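Long-range contact in Alpha/beta hydrolase (Streptomyces albidoflavus, PDB 6KSU), which probably acts as a stand-alone penicillin-binding-protein-like cyclase that closes non-ribosomal peptides into macrolactams by heterochiral coupling: residues A321-N335 with I338-S352. Residues are numbered along the deposited sequence; the frame is centred on the assembly and turned at random.
Sequences AWYGHDGAVGGASCN and IHPDRSLALALTANS
Ile338 N reaches Tyr323 O over 2.6 Å, and Tyr323 N returns the bond to Ile338 O at 2.9 Å, which identifies an antiparallel hydrogen-bonded pair. Beside it Trp322 lies across His339: His339 CB sits 3.7 Å from the centroid of the Trp322 six-membered ring and 5° off its normal, a CH-pi contact. Chi1 of -168° swings the imidazole away from its backbone N, and its edge faces the five-membered ring with the planes at 64°, a T-shaped pair. ND1 accepts Arg342 N at 3.0 Å, nearly in the ring plane, and NE2 bonds Asp319 O, which should fix the ring's rotation. Leu344 CD2 meets the indole edge in plane, 3.4 Å from Trp322 CH2; a G1 beta bulge sets Ser343 and Leu344 together opposite His339. Strand 332-339 pairs on its other side with strand 344-350, through Ser333 N to Ala350 O (2.9 Å) and Leu348 N to Asn335 O (2.8 Å), each bond reciprocated; between them Cys334 CA points a C-H at Leu348 O (3.3 Å). Strands 322-329, 332-339 and 344-350 are the middle three of the seven-stranded antiparallel sheet of a beta-lactamase-like fold, between helix 261-268, touched by Cys334 and Ala347, and helix 355-365, whose Trp359 meets Asn335, Leu346 and Leu348.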
ATOM      1  N   ALA A 321      -3.959 -11.304  14.325  1.00 32.09           N
ATOM      2  CA  ALA A 321      -4.226 -10.431  13.193  1.00 34.98           C
ATOM      3  C   ALA A 321      -3.468  -9.117  13.349  1.00 33.10           C
ATOM      4  O   ALA A 321      -3.598  -8.432  14.371  1.00 29.41           O
ATOM      5  CB  ALA A 321      -5.727 -10.158  13.088  1.00 29.27           C
ATOM      6  N   TRP A 322      -2.687  -8.758  12.336  1.00 27.33           N
ATOM      7  CA  TRP A 322      -2.007  -7.473  12.317  1.00 27.07           C
ATOM      8  C   TRP A 322      -2.518  -6.642  11.159  1.00 28.30           C
ATOM      9  O   TRP A 322      -2.909  -7.177  10.116  1.00 25.39           O
ATOM     10  CB  TRP A 322      -0.493  -7.615  12.175  1.00 28.56           C
ATOM     11  CG  TRP A 322       0.189  -8.121  13.392  1.00 28.92           C
ATOM     12  CD1 TRP A 322       0.131  -9.390  13.888  1.00 31.27           C
ATOM     13  CD2 TRP A 322       1.053  -7.380  14.271  1.00 30.08           C
ATOM     14  NE1 TRP A 322       0.909  -9.489  15.026  1.00 35.46           N
ATOM     15  CE2 TRP A 322       1.477  -8.268  15.284  1.00 32.85           C
ATOM     16  CE3 TRP A 322       1.507  -6.059  14.300  1.00 28.87           C
ATOM     17  CZ2 TRP A 322       2.338  -7.877  16.312  1.00 31.56           C
ATOM     18  CZ3 TRP A 322       2.363  -5.672  15.324  1.00 29.83           C
ATOM     19  CH2 TRP A 322       2.766  -6.581  16.312  1.00 31.79           C
ATOM     20  N   TYR A 323      -2.485  -5.325  11.342  1.00 23.41           N
ATOM     21  CA  TYR A 323      -2.944  -4.403  10.323  1.00 22.03           C
ATOM     22  C   TYR A 323      -1.803  -3.491   9.915  1.00 21.18           C
ATOM     23  O   TYR A 323      -0.913  -3.197  10.716  1.00 28.07           O
ATOM     24  CB  TYR A 323      -4.152  -3.584  10.817  1.00 24.87           C
ATOM     25  CG  TYR A 323      -5.272  -4.475  11.319  1.00 26.02           C
ATOM     26  CD1 TYR A 323      -6.281  -4.879  10.466  1.00 27.92           C
ATOM     27  CD2 TYR A 323      -5.282  -4.951  12.633  1.00 22.38           C
ATOM     28  CE1 TYR A 323      -7.297  -5.720  10.905  1.00 32.38           C
ATOM     29  CE2 TYR A 323      -6.286  -5.781  13.085  1.00 27.33           C
ATOM     30  CZ  TYR A 323      -7.300  -6.164  12.219  1.00 29.10           C
ATOM     31  OH  TYR A 323      -8.304  -7.001  12.656  1.00 22.81           O
ATOM     32  N   GLY A 324      -1.845  -3.038   8.665  1.00 19.24           N
ATOM     33  CA  GLY A 324      -0.904  -2.037   8.226  1.00 23.33           C
ATOM     34  C   GLY A 324      -0.993  -1.714   6.753  1.00 24.00           C
ATOM     35  O   GLY A 324      -2.082  -1.708   6.170  1.00 21.73           O
ATOM     36  N   HIS A 325       0.155  -1.440   6.148  1.00 21.88           N
ATOM     37  CA  HIS A 325       0.238  -1.037   4.752  1.00 20.36           C
ATOM     38  C   HIS A 325       1.698  -1.121   4.354  1.00 24.90           C
ATOM     39  O   HIS A 325       2.590  -1.017   5.198  1.00 21.57           O
ATOM     40  CB  HIS A 325      -0.292   0.386   4.539  1.00 18.83           C
ATOM     41  CG  HIS A 325      -1.003   0.573   3.240  1.00 22.44           C
ATOM     42  ND1 HIS A 325      -0.342   0.586   2.029  1.00 19.38           N
ATOM     43  CD2 HIS A 325      -2.317   0.771   2.958  1.00 21.49           C
ATOM     44  CE1 HIS A 325      -1.217   0.785   1.056  1.00 19.45           C
ATOM     45  NE2 HIS A 325      -2.423   0.897   1.592  1.00 19.01           N
ATOM     46  N   ASP A 326       1.926  -1.313   3.059  1.00 22.12           N
ATOM     47  CA  ASP A 326       3.254  -1.395   2.492  1.00 19.10           C
ATOM     48  C   ASP A 326       3.399  -0.326   1.424  1.00 20.71           C
ATOM     49  O   ASP A 326       2.423   0.245   0.934  1.00 17.03           O
ATOM     50  CB  ASP A 326       3.535  -2.776   1.852  1.00 24.67           C
ATOM     51  CG  ASP A 326       3.581  -3.900   2.862  1.00 26.42           C
ATOM     52  OD1 ASP A 326       3.932  -3.659   4.047  1.00 27.78           O
ATOM     53  OD2 ASP A 326       3.248  -5.031   2.459  1.00 31.43           O
ATOM     54  N   GLY A 327       4.636  -0.061   1.066  1.00 16.83           N
ATOM     55  CA  GLY A 327       4.900   0.898   0.020  1.00 21.12           C
ATOM     56  C   GLY A 327       6.349   0.876  -0.392  1.00 23.41           C
ATOM     57  O   GLY A 327       7.223   0.482   0.396  1.00 16.46           O
ATOM     58  N   ALA A 328       6.598   1.291  -1.636  1.00 24.53           N
ATOM     59  CA  ALA A 328       7.950   1.409  -2.175  1.00 23.27           C
ATOM     60  C   ALA A 328       7.936   2.376  -3.352  1.00 23.42           C
ATOM     61  O   ALA A 328       7.154   2.212  -4.289  1.00 30.12           O
ATOM     62  CB  ALA A 328       8.490   0.036  -2.606  1.00 22.90           C
ATOM     63  N   VAL A 329       8.790   3.384  -3.312  1.00 28.75           N
ATOM     64  CA  VAL A 329       8.998   4.261  -4.453  1.00 28.06           C
ATOM     65  C   VAL A 329      10.489   4.216  -4.759  1.00 26.87           C
ATOM     66  O   VAL A 329      11.323   4.409  -3.858  1.00 28.19           O
ATOM     67  CB  VAL A 329       8.517   5.712  -4.195  1.00 24.87           C
ATOM     68  CG1 VAL A 329       7.195   5.745  -3.511  1.00 27.22           C
ATOM     69  CG2 VAL A 329       9.456   6.491  -3.382  1.00 27.58           C
ATOM     70  N   GLY A 330      10.824   3.929  -6.016  1.00 27.52           N
ATOM     71  CA  GLY A 330      12.221   3.797  -6.401  1.00 33.31           C
ATOM     72  C   GLY A 330      13.015   2.923  -5.448  1.00 30.71           C
ATOM     73  O   GLY A 330      12.538   1.869  -5.009  1.00 40.25           O
ATOM     74  N   GLY A 331      14.212   3.367  -5.092  1.00 28.35           N
ATOM     75  CA  GLY A 331      15.044   2.602  -4.183  1.00 27.24           C
ATOM     76  C   GLY A 331      14.691   2.819  -2.725  1.00 27.33           C
ATOM     77  O   GLY A 331      15.580   2.994  -1.898  1.00 28.40           O
ATOM     78  N   ALA A 332      13.401   2.830  -2.387  1.00 26.57           N
ATOM     79  CA  ALA A 332      13.000   3.045  -1.007  1.00 26.40           C
ATOM     80  C   ALA A 332      11.749   2.229  -0.712  1.00 25.87           C
ATOM     81  O   ALA A 332      10.943   1.956  -1.594  1.00 22.69           O
ATOM     82  CB  ALA A 332      12.778   4.550  -0.708  1.00 24.17           C
ATOM     83  N   SER A 333      11.616   1.813   0.538  1.00 27.93           N
ATOM     84  CA  SER A 333      10.483   1.012   0.960  1.00 21.06           C
ATOM     85  C   SER A 333      10.009   1.552   2.295  1.00 25.79           C
ATOM     86  O   SER A 333      10.739   2.276   2.996  1.00 15.63           O
ATOM     87  CB  SER A 333      10.828  -0.481   1.103  1.00 22.28           C
ATOM     88  OG  SER A 333      11.874  -0.670   2.040  1.00 26.83           O
ATOM     89  N   CYS A 334       8.788   1.153   2.652  1.00 21.57           N
ATOM     90  CA  CYS A 334       8.154   1.628   3.873  1.00 22.91           C
ATOM     91  C   CYS A 334       7.090   0.630   4.314  1.00 18.09           C
ATOM     92  O   CYS A 334       6.245   0.249   3.512  1.00 17.43           O
ATOM     93  CB  CYS A 334       7.555   3.005   3.611  1.00 20.53           C
ATOM     94  SG  CYS A 334       6.536   3.598   4.891  1.00 24.18           S
ATOM     95  N   ASN A 335       7.121   0.221   5.583  1.00 20.12           N
ATOM     96  CA  ASN A 335       6.177  -0.755   6.114  1.00 21.10           C
ATOM     97  C   ASN A 335       5.667  -0.291   7.466  1.00 22.46           C
ATOM     98  O   ASN A 335       6.454   0.132   8.306  1.00 20.80           O
ATOM     99  CB  ASN A 335       6.788  -2.153   6.308  1.00 24.52           C
ATOM    100  CG  ASN A 335       7.398  -2.706   5.045  1.00 26.86           C
ATOM    101  OD1 ASN A 335       8.577  -2.464   4.750  1.00 25.05           O
ATOM    102  ND2 ASN A 335       6.594  -3.450   4.283  1.00 19.85           N
ATOM    103  N   ILE A 338       0.337  -2.570  12.873  1.00 22.30           N
ATOM    104  CA  ILE A 338      -0.393  -2.169  14.075  1.00 22.14           C
ATOM    105  C   ILE A 338      -1.083  -3.392  14.659  1.00 25.11           C
ATOM    106  O   ILE A 338      -1.753  -4.134  13.934  1.00 24.89           O
ATOM    107  CB  ILE A 338      -1.450  -1.101  13.758  1.00 19.84           C
ATOM    108  CG1 ILE A 338      -0.833   0.115  13.066  1.00 17.17           C
ATOM    109  CG2 ILE A 338      -2.215  -0.741  14.988  1.00 19.39           C
ATOM    110  CD1 ILE A 338      -1.848   1.006  12.428  1.00 20.20           C
ATOM    111  N   HIS A 339      -0.952  -3.593  15.962  1.00 28.77           N
ATOM    112  CA  HIS A 339      -1.739  -4.610  16.657  1.00 26.64           C
ATOM    113  C   HIS A 339      -2.555  -3.893  17.713  1.00 25.99           C
ATOM    114  O   HIS A 339      -2.059  -3.671  18.829  1.00 28.45           O
ATOM    115  CB  HIS A 339      -0.875  -5.688  17.299  1.00 28.55           C
ATOM    116  CG  HIS A 339      -1.660  -6.874  17.774  1.00 33.51           C
ATOM    117  ND1 HIS A 339      -2.396  -6.864  18.942  1.00 33.61           N
ATOM    118  CD2 HIS A 339      -1.832  -8.103  17.235  1.00 30.64           C
ATOM    119  CE1 HIS A 339      -2.968  -8.042  19.113  1.00 32.31           C
ATOM    120  NE2 HIS A 339      -2.642  -8.811  18.088  1.00 32.83           N
ATOM    121  N   PRO A 340      -3.805  -3.529  17.420  1.00 26.60           N
ATOM    122  CA  PRO A 340      -4.550  -2.683  18.362  1.00 27.83           C
ATOM    123  C   PRO A 340      -4.656  -3.278  19.754  1.00 33.09           C
ATOM    124  O   PRO A 340      -4.495  -2.548  20.750  1.00 28.72           O
ATOM    125  CB  PRO A 340      -5.921  -2.538  17.697  1.00 24.55           C
ATOM    126  CG  PRO A 340      -5.658  -2.835  16.260  1.00 29.33           C
ATOM    127  CD  PRO A 340      -4.590  -3.854  16.220  1.00 23.41           C
ATOM    128  N   ASP A 341      -4.871  -4.589  19.862  1.00 26.65           N
ATOM    129  CA  ASP A 341      -5.225  -5.106  21.180  1.00 35.98           C
ATOM    130  C   ASP A 341      -4.022  -5.127  22.108  1.00 35.97           C
ATOM    131  O   ASP A 341      -4.165  -4.864  23.310  1.00 36.75           O
ATOM    132  CB  ASP A 341      -5.886  -6.480  21.062  1.00 31.96           C
ATOM    133  CG  ASP A 341      -7.329  -6.378  20.581  1.00 38.37           C
ATOM    134  OD1 ASP A 341      -7.790  -5.247  20.312  1.00 37.87           O
ATOM    135  OD2 ASP A 341      -8.009  -7.419  20.485  1.00 47.31           O
ATOM    136  N   ARG A 342      -2.838  -5.380  21.569  1.00 27.66           N
ATOM    137  CA  ARG A 342      -1.610  -5.296  22.341  1.00 30.53           C
ATOM    138  C   ARG A 342      -1.012  -3.887  22.367  1.00 26.90           C
ATOM    139  O   ARG A 342       0.065  -3.705  22.941  1.00 29.43           O
ATOM    140  CB  ARG A 342      -0.591  -6.301  21.793  1.00 30.08           C
ATOM    141  CG  ARG A 342      -1.041  -7.743  21.919  1.00 30.03           C
ATOM    142  CD  ARG A 342      -0.153  -8.711  21.130  1.00 32.37           C
ATOM    143  NE  ARG A 342       1.227  -8.631  21.596  1.00 40.64           N
ATOM    144  CZ  ARG A 342       2.256  -9.235  21.020  1.00 44.32           C
ATOM    145  NH1 ARG A 342       2.072  -9.991  19.943  1.00 49.62           N
ATOM    146  NH2 ARG A 342       3.477  -9.088  21.529  1.00 47.24           N
ATOM    147  N   SER A 343      -1.683  -2.892  21.780  1.00 26.29           N
ATOM    148  CA  SER A 343      -1.200  -1.510  21.760  1.00 28.50           C
ATOM    149  C   SER A 343       0.226  -1.448  21.216  1.00 31.27           C
ATOM    150  O   SER A 343       1.142  -0.892  21.843  1.00 24.96           O
ATOM    151  CB  SER A 343      -1.295  -0.873  23.146  1.00 28.22           C
ATOM    152  OG  SER A 343      -2.633  -0.847  23.613  1.00 29.28           O
ATOM    153  N   LEU A 344       0.417  -2.054  20.038  1.00 26.97           N
ATOM    154  CA  LEU A 344       1.740  -2.169  19.449  1.00 25.06           C
ATOM    155  C   LEU A 344       1.712  -1.648  18.018  1.00 29.99           C
ATOM    156  O   LEU A 344       0.843  -2.033  17.226  1.00 28.99           O
ATOM    157  CB  LEU A 344       2.214  -3.618  19.492  1.00 28.88           C
ATOM    158  CG  LEU A 344       3.655  -3.972  19.144  1.00 40.86           C
ATOM    159  CD1 LEU A 344       3.799  -5.421  19.509  1.00 46.41           C
ATOM    160  CD2 LEU A 344       4.091  -3.744  17.686  1.00 46.24           C
ATOM    161  N   ALA A 345       2.674  -0.791  17.688  1.00 27.19           N
ATOM    162  CA  ALA A 345       2.854  -0.289  16.337  1.00 21.37           C
ATOM    163  C   ALA A 345       4.341  -0.190  16.043  1.00 26.33           C
ATOM    164  O   ALA A 345       5.134   0.193  16.908  1.00 22.52           O
ATOM    165  CB  ALA A 345       2.193   1.075  16.143  1.00 21.09           C
ATOM    166  N   LEU A 346       4.710  -0.545  14.819  1.00 24.52           N
ATOM    167  CA  LEU A 346       6.092  -0.456  14.390  1.00 22.04           C
ATOM    168  C   LEU A 346       6.114  -0.092  12.917  1.00 20.55           C
ATOM    169  O   LEU A 346       5.258  -0.520  12.136  1.00 23.74           O
ATOM    170  CB  LEU A 346       6.862  -1.754  14.637  1.00 23.46           C
ATOM    171  CG  LEU A 346       6.567  -3.087  13.943  1.00 27.42           C
ATOM    172  CD1 LEU A 346       7.142  -3.140  12.590  1.00 23.05           C
ATOM    173  CD2 LEU A 346       7.246  -4.163  14.743  1.00 33.01           C
ATOM    174  N   ALA A 347       7.075   0.719  12.554  1.00 14.92           N
ATOM    175  CA  ALA A 347       7.196   1.228  11.205  1.00 15.38           C
ATOM    176  C   ALA A 347       8.646   1.113  10.813  1.00 22.00           C
ATOM    177  O   ALA A 347       9.536   1.264  11.655  1.00 17.32           O
ATOM    178  CB  ALA A 347       6.739   2.676  11.089  1.00 16.94           C
ATOM    179  N   LEU A 348       8.879   0.815   9.540  1.00 17.01           N
ATOM    180  CA  LEU A 348      10.231   0.699   9.021  1.00 19.23           C
ATOM    181  C   LEU A 348      10.303   1.544   7.766  1.00 20.55           C
ATOM    182  O   LEU A 348       9.426   1.426   6.898  1.00 14.92           O
ATOM    183  CB  LEU A 348      10.577  -0.768   8.724  1.00 19.56           C
ATOM    184  CG  LEU A 348      11.915  -1.051   8.064  1.00 17.66           C
ATOM    185  CD1 LEU A 348      13.019  -0.778   9.029  1.00 16.21           C
ATOM    186  CD2 LEU A 348      11.978  -2.471   7.517  1.00 22.28           C
ATOM    187  N   THR A 349      11.303   2.431   7.689  1.00 14.87           N
ATOM    188  CA  THR A 349      11.633   3.084   6.427  1.00 15.32           C
ATOM    189  C   THR A 349      13.037   2.667   6.009  1.00 22.43           C
ATOM    190  O   THR A 349      13.909   2.456   6.855  1.00 17.10           O
ATOM    191  CB  THR A 349      11.504   4.614   6.484  1.00 16.98           C
ATOM    192  OG1 THR A 349      12.350   5.192   7.502  1.00 16.94           O
ATOM    193  CG2 THR A 349      10.044   5.016   6.732  1.00 19.91           C
ATOM    194  N   ALA A 350      13.229   2.489   4.704  1.00 18.22           N
ATOM    195  CA  ALA A 350      14.534   2.140   4.177  1.00 22.32           C
ATOM    196  C   ALA A 350      14.685   2.839   2.842  1.00 23.74           C
ATOM    197  O   ALA A 350      13.702   3.071   2.139  1.00 27.90           O
ATOM    198  CB  ALA A 350      14.719   0.622   4.049  1.00 17.84           C
ATOM    199  N   ASN A 351      15.920   3.195   2.509  1.00 22.22           N
ATOM    200  CA  ASN A 351      16.167   3.970   1.306  1.00 22.98           C
ATOM    201  C   ASN A 351      17.141   3.260   0.363  1.00 24.87           C
ATOM    202  O   ASN A 351      17.866   3.915  -0.384  1.00 21.59           O
ATOM    203  CB  ASN A 351      16.631   5.397   1.650  1.00 20.11           C
ATOM    204  CG  ASN A 351      18.069   5.476   2.219  1.00 24.29           C
ATOM    205  OD1 ASN A 351      18.569   4.537   2.838  1.00 28.48           O
ATOM    206  ND2 ASN A 351      18.716   6.629   2.032  1.00 20.80           N
ATOM    207  N   SER A 352      17.119   1.928   0.328  1.00 24.50           N
ATOM    208  CA  SER A 352      17.724   1.204  -0.792  1.00 24.61           C
ATOM    209  C   SER A 352      16.799   0.074  -1.253  1.00 26.55           C
ATOM    210  O   SER A 352      15.899  -0.354  -0.532  1.00 24.66           O
ATOM    211  CB  SER A 352      19.105   0.640  -0.443  1.00 21.48           C
ATOM    212  OG  SER A 352      18.960  -0.481   0.401  1.00 25.92           O
TER